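Local coordinates for protein transcriptional repressor (Vibrio fischeri, PDB 3KV1) that probably represses transcription as a SorC-family regulator that binds DNA and, through its putative sugar-binding domain, a carbohydrate, at residues Q14-K19 and S254-L259; F20-A25 and G239-G244; S86-T91 and I98-I103; S163-L168 and G208-L213. All coordinates share one frame; numbering follows the deposited sequence.

Contact 1. Residues Q14-K19 and S254-L259; sequences QKLVEK and SCAMAL
Leu16 and Ala256 mark the nearest approach of two helical backbones, with Leu16 CA and Ala256 CA 7.3 Å apart. Both segments are regular helix throughout and run in broadly the same direction. Each is held by its own i to i+4 bonds, such as Glu18 N to Gln14 O at 3.0 Å and Leu259 N to Cys255 O at 2.9 Å. The contact between them is purely apolar and small, burying 113 Å² in all.

Leu16 carries one side of it. Its CB does not aim straight at the other helix. CD1 nevertheless reaches across, because the side chain is extended at its second torsion, with CD1 anti to CA (chi2 179°). CD1 meets the methyl of Ala256, 3.7 Å from Ala256 CB. The other branch turns to the next turn of the partner helix. There Leu16 CD2 lies 4.3 Å from Leu259 CB, a looser touch. One leucine thus forks over two positions three residues apart.

All three touching residues are buried. Beneath them lies strand 24-28: Leu16 packs on Ala25 and Ile27, and Ala256 also rests on Ile27. Leu12 of helix 10-20 covers Ala256 as well. Leu259 faces a third helix, 234-242, where it touches Ile237, Met238 and Leu241. Helices 10-20 and 253-264 therefore pack side by side over strand 24-28, at the end of the sheet.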
loop_
_atom_site.group_PDB
_atom_site.type_symbol
_atom_site.label_atom_id
_atom_site.label_comp_id
_atom_site.label_asym_id
_atom_site.label_seq_id
_atom_site.Cartn_x
_atom_site.Cartn_y
_atom_site.Cartn_z
ATOM N N GLN A 14 -10.099 -37.027 5.672
ATOM C CA GLN A 14 -10.266 -37.542 7.021
ATOM C C GLN A 14 -8.930 -38.011 7.590
ATOM O O GLN A 14 -8.610 -37.712 8.741
ATOM C CB GLN A 14 -11.297 -38.675 7.029
ATOM C CG GLN A 14 -12.595 -38.285 6.337
ATOM C CD GLN A 14 -13.616 -39.411 6.300
ATOM O OE1 GLN A 14 -13.523 -40.379 7.061
ATOM N NE2 GLN A 14 -14.600 -39.289 5.409
ATOM N N LYS A 15 -8.139 -38.724 6.780
ATOM C CA LYS A 15 -6.833 -39.193 7.222
ATOM C C LYS A 15 -5.888 -38.038 7.509
ATOM O O LYS A 15 -5.135 -38.074 8.496
ATOM C CB LYS A 15 -6.210 -40.150 6.200
ATOM C CG LYS A 15 -6.898 -41.530 6.147
ATOM C CD LYS A 15 -6.365 -42.375 4.972
ATOM C CE LYS A 15 -7.084 -43.724 4.857
ATOM N NZ LYS A 15 -6.594 -44.494 3.672
ATOM N N LEU A 16 -5.910 -37.022 6.641
ATOM C CA LEU A 16 -5.073 -35.837 6.849
ATOM C C LEU A 16 -5.438 -35.072 8.131
ATOM O O LEU A 16 -4.573 -34.666 8.902
ATOM C CB LEU A 16 -5.194 -34.881 5.661
ATOM C CG LEU A 16 -4.459 -35.301 4.391
ATOM C CD1 LEU A 16 -4.694 -34.260 3.312
ATOM C CD2 LEU A 16 -2.952 -35.460 4.691
ATOM N N VAL A 17 -6.734 -34.873 8.334
ATOM C CA VAL A 17 -7.233 -34.188 9.505
ATOM C C VAL A 17 -6.774 -34.915 10.756
ATOM O O VAL A 17 -6.258 -34.298 11.686
ATOM C CB VAL A 17 -8.769 -34.077 9.466
ATOM C CG1 VAL A 17 -9.346 -33.776 10.869
ATOM C CG2 VAL A 17 -9.192 -33.008 8.447
ATOM N N GLU A 18 -6.912 -36.236 10.752
ATOM C CA GLU A 18 -6.535 -37.024 11.909
ATOM C C GLU A 18 -5.033 -36.992 12.116
ATOM O O GLU A 18 -4.555 -36.802 13.224
ATOM C CB GLU A 18 -7.008 -38.467 11.735
ATOM C CG GLU A 18 -7.566 -39.066 13.001
ATOM C CD GLU A 18 -7.758 -40.567 12.900
ATOM O OE1 GLU A 18 -7.420 -41.149 11.839
ATOM O OE2 GLU A 18 -8.242 -41.167 13.888
ATOM N N LYS A 19 -4.286 -37.172 11.034
ATOM C CA LYS A 19 -2.844 -37.295 11.140
ATOM C C LYS A 19 -2.152 -35.988 11.535
ATOM O O LYS A 19 -1.167 -36.014 12.276
ATOM C CB LYS A 19 -2.266 -37.834 9.814
ATOM C CG LYS A 19 -0.857 -38.381 9.917
ATOM C CD LYS A 19 -0.877 -39.673 10.727
ATOM C CE LYS A 19 0.450 -40.402 10.661
ATOM N NZ LYS A 19 0.590 -41.402 11.761
ATOM N N SER A 254 -2.330 -36.027 -5.049
ATOM C CA SER A 254 -0.942 -36.540 -4.965
ATOM C C SER A 254 -0.163 -35.987 -3.770
ATOM O O SER A 254 0.617 -36.741 -3.136
ATOM C CB SER A 254 -0.162 -36.282 -6.256
ATOM O OG SER A 254 -0.540 -37.225 -7.214
ATOM N N CYS A 255 -0.315 -34.689 -3.473
ATOM C CA CYS A 255 0.343 -34.146 -2.271
ATOM C C CYS A 255 -0.166 -34.849 -1.020
ATOM O O CYS A 255 0.619 -35.186 -0.123
ATOM C CB CYS A 255 0.142 -32.641 -2.089
ATOM S SG CYS A 255 1.044 -31.638 -3.283
ATOM N N ALA A 256 -1.480 -35.056 -0.948
ATOM C CA ALA A 256 -2.068 -35.707 0.221
ATOM C C ALA A 256 -1.493 -37.111 0.403
ATOM O O ALA A 256 -1.140 -37.508 1.519
ATOM C CB ALA A 256 -3.586 -35.779 0.099
HETATM N N MSE A 257 -1.420 -37.869 -0.695
HETATM C CA MSE A 257 -0.846 -39.232 -0.678
HETATM C C MSE A 257 0.596 -39.180 -0.212
HETATM O O MSE A 257 1.024 -39.997 0.608
HETATM C CB MSE A 257 -0.926 -39.840 -2.070
HETATM C CG MSE A 257 -2.327 -40.101 -2.486
HETATM SE SE MSE A 257 -2.329 -40.833 -4.288
HETATM C CE MSE A 257 -4.103 -41.648 -4.232
ATOM N N ALA A 258 1.348 -38.193 -0.707
ATOM C CA ALA A 258 2.763 -38.037 -0.330
ATOM C C ALA A 258 2.936 -37.792 1.173
ATOM O O ALA A 258 3.832 -38.389 1.800
ATOM C CB ALA A 258 3.419 -36.883 -1.118
ATOM N N LEU A 259 2.087 -36.918 1.721
ATOM C CA LEU A 259 2.119 -36.529 3.142
ATOM C C LEU A 259 1.805 -37.723 4.032
ATOM O O LEU A 259 2.467 -37.926 5.057
ATOM C CB LEU A 259 1.107 -35.432 3.416
ATOM C CG LEU A 259 1.460 -34.108 2.712
ATOM C CD1 LEU A 259 0.308 -33.147 2.852
ATOM C CD2 LEU A 259 2.761 -33.534 3.256
#

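Contact 2. Residues F20-A25 and G239-G244; sequences FNLKRA and GALRTG
Leu241 puts a methyl squarely on the ring of Phe20, and it is the most covered residue of this contact. Its CD1 stands 3.8 Å from the centroid of the Phe20 ring and only 3° off the ring normal. This is a CH-pi contact over the face. The methyl is so well centred that all six ring carbons of Phe20 are nearly equidistant from it; Phe20 CG, for one, is 4.0 Å from Leu241 CD1. Leu241 CB closes on the rim of the ring, 4.0 Å from Phe20 CD1. The leucine is extended, with CD1 anti to CA (chi2 167°), which carries that methyl out to the ring.

The second branch of Leu241 serves Leu22. Leu241 CD2 and Leu22 CD2 meet at 4.1 Å, and the two side chains cross at about a right angle.

Helix 234-242 is the crossover of a beta-alpha-beta unit, joining parallel strands 223-227 and 248-252. Strand 24-28 pairs with 248-252 at the edge of the sheet. The contact thus ties the turn leading into that edge strand to the last part of the crossover helix. Asn21, with positive phi, breaks away from helix 10-20 just after Phe20.

Thr243 OG1 donates to Ala240 O at 2.7 Å, in the carbonyl plane, and Thr243 N bonds to the same oxygen at 3.1 Å. Leu259 and Ala263 of helix 253-264 also pack on Phe20, while Ile246 and Leu249 touch both Leu22 and Leu241.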
loop_
_atom_site.group_PDB
_atom_site.type_symbol
_atom_site.label_atom_id
_atom_site.label_comp_id
_atom_site.label_asym_id
_atom_site.label_seq_id
_atom_site.Cartn_x
_atom_site.Cartn_y
_atom_site.Cartn_z
ATOM N N PHE A 20 -2.661 -34.854 11.042
ATOM C CA PHE A 20 -1.954 -33.588 11.194
ATOM C C PHE A 20 -2.674 -32.597 12.103
ATOM O O PHE A 20 -2.304 -31.431 12.159
ATOM C CB PHE A 20 -1.649 -32.977 9.819
ATOM C CG PHE A 20 -0.711 -33.822 8.986
ATOM C CD1 PHE A 20 0.620 -33.976 9.365
ATOM C CD2 PHE A 20 -1.168 -34.491 7.850
ATOM C CE1 PHE A 20 1.493 -34.767 8.607
ATOM C CE2 PHE A 20 -0.305 -35.290 7.088
ATOM C CZ PHE A 20 1.023 -35.427 7.466
ATOM N N ASN A 21 -3.686 -33.076 12.819
ATOM C CA ASN A 21 -4.420 -32.229 13.742
ATOM C C ASN A 21 -4.982 -30.971 13.065
ATOM O O ASN A 21 -4.834 -29.866 13.570
ATOM C CB ASN A 21 -3.498 -31.821 14.875
ATOM C CG ASN A 21 -4.088 -32.103 16.206
ATOM O OD1 ASN A 21 -4.760 -31.247 16.794
ATOM N ND2 ASN A 21 -3.870 -33.325 16.697
ATOM N N LEU A 22 -5.614 -31.139 11.910
ATOM C CA LEU A 22 -6.173 -30.004 11.203
ATOM C C LEU A 22 -7.615 -29.831 11.603
ATOM O O LEU A 22 -8.260 -30.752 12.122
ATOM C CB LEU A 22 -6.144 -30.256 9.699
ATOM C CG LEU A 22 -4.735 -30.553 9.162
ATOM C CD1 LEU A 22 -4.801 -31.143 7.731
ATOM C CD2 LEU A 22 -3.973 -29.245 9.167
ATOM N N LYS A 23 -8.129 -28.652 11.317
ATOM C CA LYS A 23 -9.570 -28.406 11.322
ATOM C C LYS A 23 -10.228 -28.969 10.051
ATOM O O LYS A 23 -11.339 -29.487 10.102
ATOM C CB LYS A 23 -9.836 -26.894 11.376
ATOM C CG LYS A 23 -9.597 -26.301 12.778
ATOM C CD LYS A 23 -10.213 -24.856 12.906
ATOM C CE LYS A 23 -9.736 -24.078 14.137
ATOM N NZ LYS A 23 -10.527 -22.793 14.192
ATOM N N ARG A 24 -9.537 -28.829 8.922
ATOM C CA ARG A 24 -10.059 -29.214 7.612
ATOM C C ARG A 24 -8.899 -29.601 6.715
ATOM O O ARG A 24 -7.766 -29.165 6.921
ATOM C CB ARG A 24 -10.791 -28.038 6.925
ATOM C CG ARG A 24 -12.186 -27.708 7.424
ATOM C CD ARG A 24 -13.198 -28.828 7.130
ATOM N NE ARG A 24 -13.587 -28.940 5.725
ATOM C CZ ARG A 24 -14.478 -28.153 5.123
ATOM N NH1 ARG A 24 -15.067 -27.163 5.794
ATOM N NH2 ARG A 24 -14.778 -28.353 3.841
ATOM N N ALA A 25 -9.203 -30.406 5.704
ATOM C CA ALA A 25 -8.308 -30.620 4.585
ATOM C C ALA A 25 -9.182 -30.507 3.345
ATOM O O ALA A 25 -10.280 -31.101 3.283
ATOM C CB ALA A 25 -7.645 -31.993 4.688
ATOM N N GLY A 239 7.330 -30.117 6.193
ATOM C CA GLY A 239 7.953 -29.198 7.145
ATOM C C GLY A 239 6.930 -28.221 7.720
ATOM O O GLY A 239 6.876 -27.978 8.933
ATOM N N ALA A 240 6.118 -27.649 6.839
ATOM C CA ALA A 240 5.122 -26.680 7.258
ATOM C C ALA A 240 4.082 -27.298 8.201
ATOM O O ALA A 240 3.728 -26.693 9.201
ATOM C CB ALA A 240 4.444 -26.047 6.028
ATOM N N LEU A 241 3.598 -28.494 7.863
ATOM C CA LEU A 241 2.656 -29.177 8.736
ATOM C C LEU A 241 3.279 -29.443 10.093
ATOM O O LEU A 241 2.613 -29.304 11.110
ATOM C CB LEU A 241 2.159 -30.472 8.103
ATOM C CG LEU A 241 1.139 -30.218 6.997
ATOM C CD1 LEU A 241 0.973 -31.532 6.239
ATOM C CD2 LEU A 241 -0.200 -29.693 7.532
ATOM N N ARG A 242 4.570 -29.755 10.110
ATOM C CA ARG A 242 5.229 -30.059 11.375
ATOM C C ARG A 242 5.362 -28.858 12.302
ATOM O O ARG A 242 5.555 -29.056 13.508
ATOM C CB ARG A 242 6.577 -30.772 11.148
ATOM C CG ARG A 242 6.317 -32.192 10.651
ATOM C CD ARG A 242 7.618 -32.872 10.320
ATOM N NE ARG A 242 7.429 -34.283 9.945
ATOM C CZ ARG A 242 8.262 -34.951 9.159
ATOM N NH1 ARG A 242 9.339 -34.343 8.667
ATOM N NH2 ARG A 242 8.030 -36.231 8.865
ATOM N N THR A 243 5.215 -27.628 11.781
ATOM C CA THR A 243 5.342 -26.456 12.655
ATOM C C THR A 243 4.170 -26.384 13.594
ATOM O O THR A 243 4.236 -25.709 14.609
ATOM C CB THR A 243 5.291 -25.118 11.898
ATOM O OG1 THR A 243 4.004 -24.984 11.275
ATOM C CG2 THR A 243 6.391 -25.041 10.875
ATOM N N GLY A 244 3.076 -27.032 13.216
ATOM C CA GLY A 244 1.858 -27.045 14.011
ATOM C C GLY A 244 0.932 -25.854 13.789
ATOM O O GLY A 244 -0.130 -25.762 14.414
#

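Contact 3. Residues S86-T91 and I98-I103; sequences SAIGGT and INADHI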
loop_
_atom_site.group_PDB
_atom_site.type_symbol
_atom_site.label_atom_id
_atom_site.label_comp_id
_atom_site.label_asym_id
_atom_site.label_seq_id
_atom_site.Cartn_x
_atom_site.Cartn_y
_atom_site.Cartn_z
ATOM N N SER A 86 -2.438 -7.080 4.734
ATOM C CA SER A 86 -1.145 -7.637 4.283
ATOM C C SER A 86 -0.317 -8.122 5.443
ATOM O O SER A 86 -0.144 -7.396 6.438
ATOM C CB SER A 86 -0.350 -6.553 3.551
ATOM O OG SER A 86 -1.008 -6.198 2.360
ATOM N N ALA A 87 0.228 -9.338 5.326
ATOM C CA ALA A 87 1.054 -9.913 6.381
ATOM C C ALA A 87 2.524 -9.806 6.053
ATOM O O ALA A 87 3.361 -10.301 6.800
ATOM C CB ALA A 87 0.710 -11.410 6.596
ATOM N N ILE A 88 2.828 -9.191 4.922
ATOM C CA ILE A 88 4.208 -9.056 4.464
ATOM C C ILE A 88 4.224 -7.784 3.625
ATOM O O ILE A 88 3.189 -7.393 3.084
ATOM C CB ILE A 88 4.701 -10.311 3.699
ATOM C CG1 ILE A 88 6.129 -10.094 3.206
ATOM C CG2 ILE A 88 3.771 -10.619 2.488
ATOM C CD1 ILE A 88 6.821 -11.390 2.655
ATOM N N GLY A 89 5.364 -7.109 3.577
ATOM C CA GLY A 89 5.487 -5.822 2.880
ATOM C C GLY A 89 5.407 -5.946 1.366
ATOM O O GLY A 89 5.263 -7.055 0.811
ATOM N N GLY A 90 5.546 -4.817 0.676
ATOM C CA GLY A 90 5.369 -4.794 -0.765
ATOM C C GLY A 90 6.630 -4.990 -1.570
ATOM O O GLY A 90 7.727 -4.798 -1.095
ATOM N N THR A 91 6.431 -5.322 -2.839
ATOM C CA THR A 91 7.524 -5.565 -3.764
ATOM C C THR A 91 7.443 -4.561 -4.918
ATOM O O THR A 91 6.349 -4.133 -5.279
ATOM C CB THR A 91 7.410 -7.000 -4.306
ATOM O OG1 THR A 91 6.072 -7.216 -4.769
ATOM C CG2 THR A 91 7.697 -8.005 -3.193
ATOM N N ILE A 98 3.831 -11.857 -6.890
ATOM C CA ILE A 98 2.554 -11.162 -6.691
ATOM C C ILE A 98 2.451 -10.685 -5.224
ATOM O O ILE A 98 2.464 -11.483 -4.291
ATOM C CB ILE A 98 1.356 -12.002 -7.087
ATOM C CG1 ILE A 98 1.528 -12.521 -8.525
ATOM C CG2 ILE A 98 0.065 -11.189 -7.008
ATOM C CD1 ILE A 98 0.228 -12.964 -9.177
ATOM N N ASN A 99 2.411 -9.419 -5.046
ATOM C CA ASN A 99 2.415 -8.745 -3.798
ATOM C C ASN A 99 1.219 -9.069 -2.878
ATOM O O ASN A 99 0.152 -9.059 -3.350
ATOM C CB ASN A 99 2.200 -7.363 -4.319
ATOM C CG ASN A 99 2.825 -6.415 -3.597
ATOM O OD1 ASN A 99 3.556 -5.615 -4.129
ATOM N ND2 ASN A 99 2.543 -6.403 -2.356
ATOM N N ALA A 100 1.401 -9.243 -1.571
ATOM C CA ALA A 100 0.256 -9.462 -0.709
ATOM C C ALA A 100 -0.735 -8.295 -0.781
ATOM O O ALA A 100 -1.933 -8.497 -0.701
ATOM C CB ALA A 100 0.715 -9.664 0.727
ATOM N N ASP A 101 -0.218 -7.074 -0.893
ATOM C CA ASP A 101 -1.064 -5.898 -0.970
ATOM C C ASP A 101 -2.003 -5.982 -2.187
ATOM O O ASP A 101 -3.215 -5.724 -2.078
ATOM C CB ASP A 101 -0.156 -4.664 -1.044
ATOM C CG ASP A 101 -0.902 -3.414 -1.248
ATOM O OD1 ASP A 101 -1.943 -3.281 -0.563
ATOM O OD2 ASP A 101 -0.434 -2.577 -2.073
ATOM N N HIS A 102 -1.453 -6.290 -3.360
ATOM C CA HIS A 102 -2.289 -6.442 -4.557
ATOM C C HIS A 102 -3.345 -7.530 -4.366
ATOM O O HIS A 102 -4.506 -7.334 -4.698
ATOM C CB HIS A 102 -1.439 -6.791 -5.783
ATOM C CG HIS A 102 -0.671 -5.634 -6.334
ATOM N ND1 HIS A 102 -1.234 -4.706 -7.186
ATOM C CD2 HIS A 102 0.619 -5.258 -6.163
ATOM C CE1 HIS A 102 -0.323 -3.803 -7.509
ATOM N NE2 HIS A 102 0.809 -4.117 -6.903
ATOM N N ILE A 103 -2.939 -8.654 -3.783
ATOM C CA ILE A 103 -3.877 -9.733 -3.502
ATOM C C ILE A 103 -4.993 -9.264 -2.562
ATOM O O ILE A 103 -6.163 -9.544 -2.818
ATOM C CB ILE A 103 -3.170 -10.959 -2.926
ATOM C CG1 ILE A 103 -2.123 -11.469 -3.960
ATOM C CG2 ILE A 103 -4.188 -12.041 -2.603
ATOM C CD1 ILE A 103 -1.147 -12.561 -3.350
HETATM O O HOH W 1 -3.171 -4.754 1.711
HETATM O O HOH W 2 2.250 -6.260 0.347
HETATM O O HOH W 3 4.216 -9.106 -0.679
#
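Residues 86-91 and 98-103 are the two limbs of a strand-to-helix loop in a beta-alpha-beta unit, between strand 83-86 and helix 100-111, which leads on to the parallel strand 114-116. Loops at this end of parallel strands commonly line ligand sites in Rossmann-like folds.

Direct packing is modest. Ile88 CG2 touches Ala100 CB at 3.7 Å. The isoleucine has CG1 anti to its backbone N (chi1 178°), and this leaves CG2 on the side facing Ala100. Ser86 OG lies against the start of the helix, 3.3 Å from Asp101 CA.

Three waters bridge the two limbs. One bonds to Ser86 OG at 2.7 Å and donates to Asp101 OD1 at 3.0 Å. A second donates to Ile88 O and accepts from Asp101 N at 2.9 Å. The third donates to Gly89 O at 2.7 Å and accepts from Ala100 N at 3.0 Å.

The strongest polar partner of Asp101 is Tyr119 OH of the second subunit, bonded to OD2. OD2 also forms a salt bridge with Arg105, and OD1 bonds to Thr117, both of the same chain.

Asn99 holds the N-cap position. The N-H groups of the first helical turn, at Ala100 and Asp101, are satisfied by water that passes the bonds on to loop carbonyls. The positive helix end would be expected to strengthen these water bonds.

Contact 4. Residues S163-L168 and G208-L213; sequences SHMVKL and GRVIGL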
loop_
_atom_site.group_PDB
_atom_site.type_symbol
_atom_site.label_atom_id
_atom_site.label_comp_id
_atom_site.label_asym_id
_atom_site.label_seq_id
_atom_site.Cartn_x
_atom_site.Cartn_y
_atom_site.Cartn_z
ATOM N N SER A 163 13.759 -17.544 -4.296
ATOM C CA SER A 163 14.937 -17.065 -5.004
ATOM C C SER A 163 14.877 -15.587 -5.428
ATOM O O SER A 163 15.910 -14.997 -5.736
ATOM C CB SER A 163 15.204 -17.948 -6.222
ATOM O OG SER A 163 14.155 -17.829 -7.168
ATOM N N HIS A 164 13.686 -14.989 -5.465
ATOM C CA HIS A 164 13.588 -13.560 -5.790
ATOM C C HIS A 164 14.290 -12.649 -4.778
ATOM O O HIS A 164 14.750 -11.565 -5.138
ATOM C CB HIS A 164 12.136 -13.123 -5.965
ATOM C CG HIS A 164 11.259 -13.545 -4.839
ATOM N ND1 HIS A 164 10.578 -14.741 -4.841
ATOM C CD2 HIS A 164 10.988 -12.956 -3.651
ATOM C CE1 HIS A 164 9.905 -14.862 -3.712
ATOM N NE2 HIS A 164 10.135 -13.792 -2.974
HETATM N N MSE A 165 14.376 -13.047 -3.519
HETATM C CA MSE A 165 15.133 -12.212 -2.589
HETATM C C MSE A 165 16.562 -12.089 -3.110
HETATM O O MSE A 165 17.206 -11.043 -2.974
HETATM C CB MSE A 165 15.153 -12.821 -1.200
HETATM C CG MSE A 165 13.805 -13.278 -0.719
HETATM SE SE MSE A 165 14.066 -14.390 0.843
HETATM C CE MSE A 165 14.830 -13.052 2.059
ATOM N N VAL A 166 17.052 -13.164 -3.720
ATOM C CA VAL A 166 18.404 -13.160 -4.252
ATOM C C VAL A 166 18.463 -12.366 -5.549
ATOM O O VAL A 166 19.290 -11.467 -5.703
ATOM C CB VAL A 166 18.900 -14.589 -4.510
ATOM C CG1 VAL A 166 20.290 -14.551 -5.098
ATOM C CG2 VAL A 166 18.877 -15.379 -3.222
ATOM N N LYS A 167 17.564 -12.684 -6.472
ATOM C CA LYS A 167 17.582 -12.018 -7.766
ATOM C C LYS A 167 17.347 -10.512 -7.623
ATOM O O LYS A 167 17.862 -9.730 -8.418
ATOM C CB LYS A 167 16.614 -12.675 -8.757
ATOM C CG LYS A 167 15.153 -12.586 -8.391
ATOM C CD LYS A 167 14.286 -13.349 -9.389
ATOM C CE LYS A 167 12.814 -12.977 -9.240
ATOM N NZ LYS A 167 11.942 -13.762 -10.155
ATOM N N LEU A 168 16.624 -10.108 -6.578
ATOM C CA LEU A 168 16.394 -8.682 -6.320
ATOM C C LEU A 168 17.524 -7.995 -5.537
ATOM O O LEU A 168 17.479 -6.789 -5.310
ATOM C CB LEU A 168 15.031 -8.452 -5.647
ATOM C CG LEU A 168 13.855 -8.680 -6.596
ATOM C CD1 LEU A 168 12.507 -8.805 -5.863
ATOM C CD2 LEU A 168 13.824 -7.543 -7.606
ATOM N N GLY A 208 15.964 -12.244 8.650
ATOM C CA GLY A 208 16.458 -10.894 8.903
ATOM C C GLY A 208 16.294 -9.961 7.702
ATOM O O GLY A 208 16.559 -8.766 7.791
ATOM N N ARG A 209 15.904 -10.518 6.554
ATOM C CA ARG A 209 15.740 -9.716 5.349
ATOM C C ARG A 209 14.272 -9.517 4.967
ATOM O O ARG A 209 14.008 -9.024 3.892
ATOM C CB ARG A 209 16.438 -10.392 4.138
ATOM C CG ARG A 209 17.898 -10.739 4.362
ATOM C CD ARG A 209 18.787 -9.534 4.705
ATOM N NE ARG A 209 19.989 -10.057 5.346
ATOM C CZ ARG A 209 21.119 -10.372 4.720
ATOM N NH1 ARG A 209 21.269 -10.168 3.411
ATOM N NH2 ARG A 209 22.107 -10.897 5.419
ATOM N N VAL A 210 13.334 -9.926 5.828
ATOM C CA VAL A 210 11.906 -9.887 5.488
ATOM C C VAL A 210 11.124 -9.082 6.516
ATOM O O VAL A 210 11.368 -9.199 7.712
ATOM C CB VAL A 210 11.262 -11.302 5.436
ATOM C CG1 VAL A 210 9.829 -11.222 4.896
ATOM C CG2 VAL A 210 12.086 -12.227 4.578
ATOM N N ILE A 211 10.171 -8.267 6.049
ATOM C CA ILE A 211 9.316 -7.531 6.939
ATOM C C ILE A 211 7.910 -8.092 6.865
ATOM O O ILE A 211 7.268 -8.035 5.818
ATOM C CB ILE A 211 9.275 -6.044 6.552
ATOM C CG1 ILE A 211 10.663 -5.440 6.846
ATOM C CG2 ILE A 211 8.227 -5.341 7.390
ATOM C CD1 ILE A 211 10.820 -4.051 6.390
ATOM N N GLY A 212 7.442 -8.668 7.961
ATOM C CA GLY A 212 6.099 -9.238 7.954
ATOM C C GLY A 212 5.880 -9.991 9.245
ATOM O O GLY A 212 6.677 -9.835 10.181
ATOM N N LEU A 213 4.805 -10.776 9.307
ATOM C CA LEU A 213 4.558 -11.665 10.457
ATOM C C LEU A 213 5.610 -12.759 10.640
ATOM O O LEU A 213 6.471 -12.971 9.784
ATOM C CB LEU A 213 3.190 -12.336 10.327
ATOM C CG LEU A 213 1.946 -11.435 10.389
ATOM C CD1 LEU A 213 0.741 -12.351 10.340
ATOM C CD2 LEU A 213 1.932 -10.573 11.660
#
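Met165, a selenomethionine, lays its terminal methyl in the angle between Arg209 and Val210. Met165 CE is 3.7 Å from Arg209 CB and 3.8 Å from Val210 CG2. The Met165 side chain crosses those of Arg209 and Val210 at about a right angle, and only its CE touches them. The chain bends at its last torsion (chi3 64°), which swings CE toward the loop. Both Met165 and Val210 were deposited in two conformers, and these distances belong to one of them.

Arg209 offers only the base of its side chain. Its CB points at the methionine, but a bend at chi2 (-59°) takes the guanidinium group elsewhere. NH2 forms a salt bridge with Glu175, and NH1 bonds to Phe170 O. The area buried is small, 93 Å².

The contact joins the short helix 164-167 to the long loop between strand 193-196 and helix 215-219. Tyr123 and Met206 pack on Met165 as well. On the loop side, backbone bonds join Arg209 to Val124 and Ile211 to Ala122, and Ile211 packs on Phe133 and Met134 of helix 127-134.

Overall arrangement
The four contacts form two pairs on opposite sides of the chain's centre. Contacts 1 and 2 have centres 10 Å apart and touch, with Phe20 and Leu259 meeting where helices 10-20, 234-242 and 253-264 converge beside strands 24-28 and 248-252. The centres of contacts 3 and 4 are 12 Å apart, and the two are joined by probable backbone bonds, Ala87 O to Leu213 N and Gly89 N to Ile211 O. The two pairs are 24 to 30 Å apart between centres. Along the chain, contact 1 encloses contact 2, which encloses contacts 3 and 4 in series. Contact 1 joins the first and last helices of this domain, while contact 3 adjoins the second subunit.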